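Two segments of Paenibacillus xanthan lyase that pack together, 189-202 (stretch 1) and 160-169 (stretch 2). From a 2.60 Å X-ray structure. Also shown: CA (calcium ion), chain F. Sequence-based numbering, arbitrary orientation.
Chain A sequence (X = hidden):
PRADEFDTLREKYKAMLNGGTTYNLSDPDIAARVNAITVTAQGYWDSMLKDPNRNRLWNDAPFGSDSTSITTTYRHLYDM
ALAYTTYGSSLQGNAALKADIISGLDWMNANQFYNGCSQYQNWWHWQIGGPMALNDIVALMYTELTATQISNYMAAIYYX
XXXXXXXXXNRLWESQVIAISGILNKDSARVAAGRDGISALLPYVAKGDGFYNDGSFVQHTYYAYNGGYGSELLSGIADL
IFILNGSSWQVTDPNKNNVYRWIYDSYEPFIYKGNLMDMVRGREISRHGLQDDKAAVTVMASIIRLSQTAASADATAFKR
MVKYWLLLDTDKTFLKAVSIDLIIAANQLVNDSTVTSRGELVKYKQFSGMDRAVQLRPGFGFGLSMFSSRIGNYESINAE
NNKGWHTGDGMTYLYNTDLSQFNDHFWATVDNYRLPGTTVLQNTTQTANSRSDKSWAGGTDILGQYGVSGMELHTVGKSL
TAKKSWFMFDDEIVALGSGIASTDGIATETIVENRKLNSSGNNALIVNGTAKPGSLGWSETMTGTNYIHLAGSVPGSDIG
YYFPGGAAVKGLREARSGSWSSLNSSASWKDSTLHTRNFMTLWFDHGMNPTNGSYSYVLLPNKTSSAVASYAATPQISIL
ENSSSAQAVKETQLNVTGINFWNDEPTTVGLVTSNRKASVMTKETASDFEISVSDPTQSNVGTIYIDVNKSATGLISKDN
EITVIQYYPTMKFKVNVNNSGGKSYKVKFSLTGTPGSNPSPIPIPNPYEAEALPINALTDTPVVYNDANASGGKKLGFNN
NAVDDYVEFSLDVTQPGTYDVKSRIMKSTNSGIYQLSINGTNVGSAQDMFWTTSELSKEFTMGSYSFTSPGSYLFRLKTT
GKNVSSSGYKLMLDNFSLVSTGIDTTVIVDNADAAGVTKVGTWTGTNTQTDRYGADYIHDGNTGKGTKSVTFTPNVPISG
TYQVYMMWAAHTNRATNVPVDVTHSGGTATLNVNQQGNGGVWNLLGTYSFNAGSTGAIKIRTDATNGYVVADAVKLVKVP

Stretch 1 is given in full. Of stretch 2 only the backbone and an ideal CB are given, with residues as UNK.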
# COMPACT_ATOMS: atom_id res chain seq x y z
N ALA A 189 -7.36 8.50 -41.44
CA ALA A 189 -8.02 7.44 -40.68
C ALA A 189 -7.01 6.61 -39.89
O ALA A 189 -7.24 6.25 -38.73
CB ALA A 189 -8.84 6.56 -41.61
N ARG A 190 -5.88 6.31 -40.53
CA ARG A 190 -4.85 5.49 -39.93
C ARG A 190 -4.18 6.23 -38.77
O ARG A 190 -3.93 5.64 -37.71
CB ARG A 190 -3.83 5.06 -40.99
CG ARG A 190 -2.61 4.33 -40.49
CD ARG A 190 -2.71 2.83 -40.64
NE ARG A 190 -1.39 2.21 -40.45
CZ ARG A 190 -1.19 0.93 -40.16
NH1 ARG A 190 -2.23 0.10 -40.02
NH2 ARG A 190 0.04 0.47 -40.01
N VAL A 191 -3.93 7.53 -38.94
CA VAL A 191 -3.37 8.33 -37.85
C VAL A 191 -4.34 8.41 -36.67
O VAL A 191 -3.94 8.34 -35.50
CB VAL A 191 -3.04 9.76 -38.28
CG1 VAL A 191 -2.35 10.51 -37.16
CG2 VAL A 191 -2.18 9.76 -39.53
N ALA A 192 -5.62 8.55 -36.97
CA ALA A 192 -6.61 8.67 -35.92
C ALA A 192 -6.68 7.37 -35.13
O ALA A 192 -6.83 7.39 -33.90
CB ALA A 192 -7.97 9.03 -36.50
N ALA A 193 -6.54 6.25 -35.83
CA ALA A 193 -6.55 4.95 -35.17
C ALA A 193 -5.33 4.86 -34.26
O ALA A 193 -5.39 4.29 -33.18
CB ALA A 193 -6.57 3.81 -36.18
N GLY A 194 -4.23 5.46 -34.71
CA GLY A 194 -3.02 5.49 -33.91
C GLY A 194 -3.25 6.28 -32.64
O GLY A 194 -2.96 5.80 -31.54
N ARG A 195 -3.77 7.50 -32.79
CA ARG A 195 -4.09 8.36 -31.66
C ARG A 195 -5.01 7.65 -30.67
O ARG A 195 -4.79 7.73 -29.46
CB ARG A 195 -4.76 9.64 -32.16
CG ARG A 195 -5.31 10.54 -31.05
CD ARG A 195 -6.52 11.35 -31.52
NE ARG A 195 -7.60 10.49 -32.01
CZ ARG A 195 -8.47 10.85 -32.95
NH1 ARG A 195 -8.41 12.06 -33.49
NH2 ARG A 195 -9.41 9.99 -33.34
N ASP A 196 -6.01 6.95 -31.17
CA ASP A 196 -7.01 6.34 -30.30
C ASP A 196 -6.46 5.14 -29.53
O ASP A 196 -6.99 4.77 -28.48
CB ASP A 196 -8.26 5.93 -31.08
CG ASP A 196 -9.03 7.13 -31.64
OD1 ASP A 196 -8.96 8.23 -31.05
OD2 ASP A 196 -9.70 6.97 -32.68
N GLY A 197 -5.40 4.54 -30.05
CA GLY A 197 -4.88 3.32 -29.47
C GLY A 197 -4.36 3.47 -28.05
O GLY A 197 -4.43 2.52 -27.26
N ILE A 198 -3.87 4.65 -27.71
CA ILE A 198 -3.30 4.84 -26.37
C ILE A 198 -4.31 5.16 -25.25
O ILE A 198 -3.95 5.10 -24.07
CB ILE A 198 -2.20 5.93 -26.36
CG1 ILE A 198 -2.81 7.30 -26.64
CG2 ILE A 198 -1.10 5.58 -27.35
CD1 ILE A 198 -1.86 8.44 -26.31
N SER A 199 -5.55 5.49 -25.60
CA SER A 199 -6.53 5.88 -24.58
C SER A 199 -6.70 4.81 -23.49
O SER A 199 -6.69 5.13 -22.30
CB SER A 199 -7.89 6.22 -25.20
OG SER A 199 -7.80 7.40 -25.99
N ALA A 200 -6.80 3.56 -23.90
CA ALA A 200 -6.96 2.47 -22.94
C ALA A 200 -5.79 2.35 -21.96
O ALA A 200 -5.92 1.69 -20.94
CB ALA A 200 -7.18 1.15 -23.67
N LEU A 201 -4.67 3.00 -22.25
CA LEU A 201 -3.49 2.98 -21.38
C LEU A 201 -3.49 4.10 -20.35
O LEU A 201 -2.65 4.13 -19.45
CB LEU A 201 -2.21 3.12 -22.21
CG LEU A 201 -1.86 2.05 -23.23
CD1 LEU A 201 -0.63 2.49 -24.00
CD2 LEU A 201 -1.62 0.72 -22.55
N LEU A 202 -4.39 5.05 -20.52
CA LEU A 202 -4.39 6.26 -19.69
C LEU A 202 -5.04 6.20 -18.29
O LEU A 202 -4.52 6.82 -17.37
CB LEU A 202 -4.98 7.43 -20.49
CG LEU A 202 -4.27 7.80 -21.80
CD1 LEU A 202 -4.96 8.99 -22.45
CD2 LEU A 202 -2.80 8.11 -21.57
N UNK A 160 1.52 -6.17 -41.70
CA UNK A 160 1.92 -6.76 -40.42
C UNK A 160 1.26 -6.08 -39.22
O UNK A 160 1.02 -6.73 -38.20
CB UNK A 160 3.44 -6.69 -40.27
N UNK A 161 0.97 -4.79 -39.32
CA UNK A 161 0.42 -4.04 -38.19
C UNK A 161 -0.84 -3.28 -38.58
O UNK A 161 -0.80 -2.07 -38.83
CB UNK A 161 1.46 -3.07 -37.64
N UNK A 162 -1.97 -3.99 -38.61
CA UNK A 162 -3.20 -3.46 -39.19
C UNK A 162 -4.06 -2.66 -38.23
O UNK A 162 -4.69 -1.68 -38.63
CB UNK A 162 -4.03 -4.61 -39.75
N UNK A 163 -4.11 -3.08 -36.97
CA UNK A 163 -4.97 -2.43 -35.99
C UNK A 163 -4.41 -2.57 -34.59
O UNK A 163 -3.48 -3.35 -34.36
CB UNK A 163 -6.38 -3.01 -36.05
N UNK A 164 -4.97 -1.81 -33.65
CA UNK A 164 -4.59 -1.91 -32.25
C UNK A 164 -5.48 -2.92 -31.55
O UNK A 164 -6.69 -2.74 -31.50
CB UNK A 164 -4.68 -0.55 -31.56
N UNK A 165 -4.90 -3.99 -31.01
CA UNK A 165 -5.70 -4.99 -30.30
C UNK A 165 -5.08 -5.44 -28.98
O UNK A 165 -5.74 -6.08 -28.16
CB UNK A 165 -5.91 -6.21 -31.20
N UNK A 166 -3.81 -5.11 -28.79
CA UNK A 166 -3.06 -5.67 -27.68
C UNK A 166 -3.13 -4.81 -26.43
O UNK A 166 -3.90 -3.85 -26.37
CB UNK A 166 -1.60 -5.87 -28.09
N UNK A 167 -2.32 -5.16 -25.43
CA UNK A 167 -2.37 -4.48 -24.14
C UNK A 167 -1.01 -3.92 -23.78
O UNK A 167 -0.02 -4.25 -24.42
CB UNK A 167 -2.86 -5.43 -23.04
N UNK A 168 -0.99 -3.07 -22.76
CA UNK A 168 0.24 -2.48 -22.25
C UNK A 168 1.18 -1.92 -23.31
O UNK A 168 0.75 -1.22 -24.22
CB UNK A 168 0.99 -3.53 -21.43
N UNK A 169 2.46 -2.24 -23.18
CA UNK A 169 3.47 -1.69 -24.08
C UNK A 169 3.31 -2.15 -25.55
O UNK A 169 3.64 -1.41 -26.48
CB UNK A 169 4.86 -2.08 -23.57
CA CA F . -1.92 -5.11 -34.18

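Position 160 has helical backbone angles and a CB directed sideways, with nothing of stretch 1 within 5.5 Å, so many residues would suit. It is Thr160, whose carbonyl O accepts a hydrogen bond from water 1 at 3.2 Å.

Position 161 is the first to leave helical angles, at phi/psi -129/81. Its carbonyl O faces the Arg190 guanidinium, near the plane of the group. Arg190 NH1 and NH2 each donate a hydrogen bond to this O, both at 2.9 Å. Any residue could supply that acceptor. The CB points sideways, 4.5 Å from Arg190 NH2, so a positive side chain would be less welcome. The calcium ion lies nearby and favours a side chain carrying oxygen, such as Asp, Glu, Asn or Gln. The residue is Gln161. Its OE1 binds CA at 2.2 Å, and its NE2 donates to water 2 at 3.1 Å.

At position 162 the CB points away, 5.1 Å from Arg190 NH1. Small or polar residues would fit. It is Ala162. Its O is 3.3 Å from Arg190 NH1, but the angle is too poor for a hydrogen bond.

The CB of position 163 also points away, and the backbone is extended. The carbonyl O binds CA at 2.4 Å, a role open to any residue. Small polar side chains suit the hydrated surroundings of the ion. It is Ser163, with OG 2.9 Å from water 3 in a hydrogen bond.

Position 164 points toward stretch 1. Its CB is 4.4 Å from Gly197 CA and 5.2 Å from Ala193 O. The CA of 164 is 5.9 Å from Gly197 CA, where stretch 1 has no side chain. A compact side chain would suit: Val or Ala, perhaps Thr. Val164 fills the place. Its CG2 is 4.0 Å from Gly197 CA and 4.1 Å from Ala193 O. An ideal CB on Gly197 would sit 2.9 Å from Val164 CG2, a clash.

At 165 and 166 CB is out of reach of stretch 1, so many residues would suit, polar ones included. They are Thr165 and Met166. Thr165 OG1 is hydrogen-bonded to water 4 at 3.0 Å, and water 4 binds the ion.

Position 167 has a sideways CB and an extended backbone. Beta-branched or polar residues would do. It is Thr167.

Position 168 has phi/psi 46/-134. The positive phi by itself favours glycine, and the residue is Gly168. Its O lies 3.5 Å from Leu201 CD2, so the leucine side chain packs on its backbone.

Position 169 is helical, with CB pointing away; many residues could serve, and it is Ala169.

Stretch 2 (160-169) TQASVTMTGA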
# COMPACT_ATOMS: atom_id res chain seq x y z
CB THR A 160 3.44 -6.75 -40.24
OG1 THR A 160 3.91 -5.40 -40.13
CG2 THR A 160 4.13 -7.43 -41.40
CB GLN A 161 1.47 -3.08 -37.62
CG GLN A 161 1.06 -2.37 -36.34
CD GLN A 161 0.66 -3.36 -35.28
OE1 GLN A 161 -0.53 -3.56 -35.04
NE2 GLN A 161 1.64 -3.99 -34.65
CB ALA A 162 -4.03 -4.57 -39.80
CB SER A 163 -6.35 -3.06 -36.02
OG SER A 163 -6.28 -4.40 -35.57
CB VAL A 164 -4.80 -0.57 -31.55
CG1 VAL A 164 -4.46 -0.70 -30.08
CG2 VAL A 164 -3.96 0.52 -32.22
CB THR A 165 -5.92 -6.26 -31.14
OG1 THR A 165 -4.73 -7.05 -31.14
CG2 THR A 165 -6.33 -5.91 -32.57
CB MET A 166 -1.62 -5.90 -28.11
CG MET A 166 -1.53 -6.72 -29.37
SD MET A 166 0.14 -7.06 -29.90
CE MET A 166 -0.14 -8.61 -30.77
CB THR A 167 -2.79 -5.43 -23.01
OG1 THR A 167 -1.76 -6.41 -22.80
CG2 THR A 167 -4.08 -6.13 -23.35
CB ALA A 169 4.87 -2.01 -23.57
O HOH W 1 -0.99 -6.80 -35.70
O HOH W 2 0.09 -6.12 -32.97
O HOH W 3 -3.71 -5.74 -35.75
O HOH W 4 -2.80 -7.12 -33.45
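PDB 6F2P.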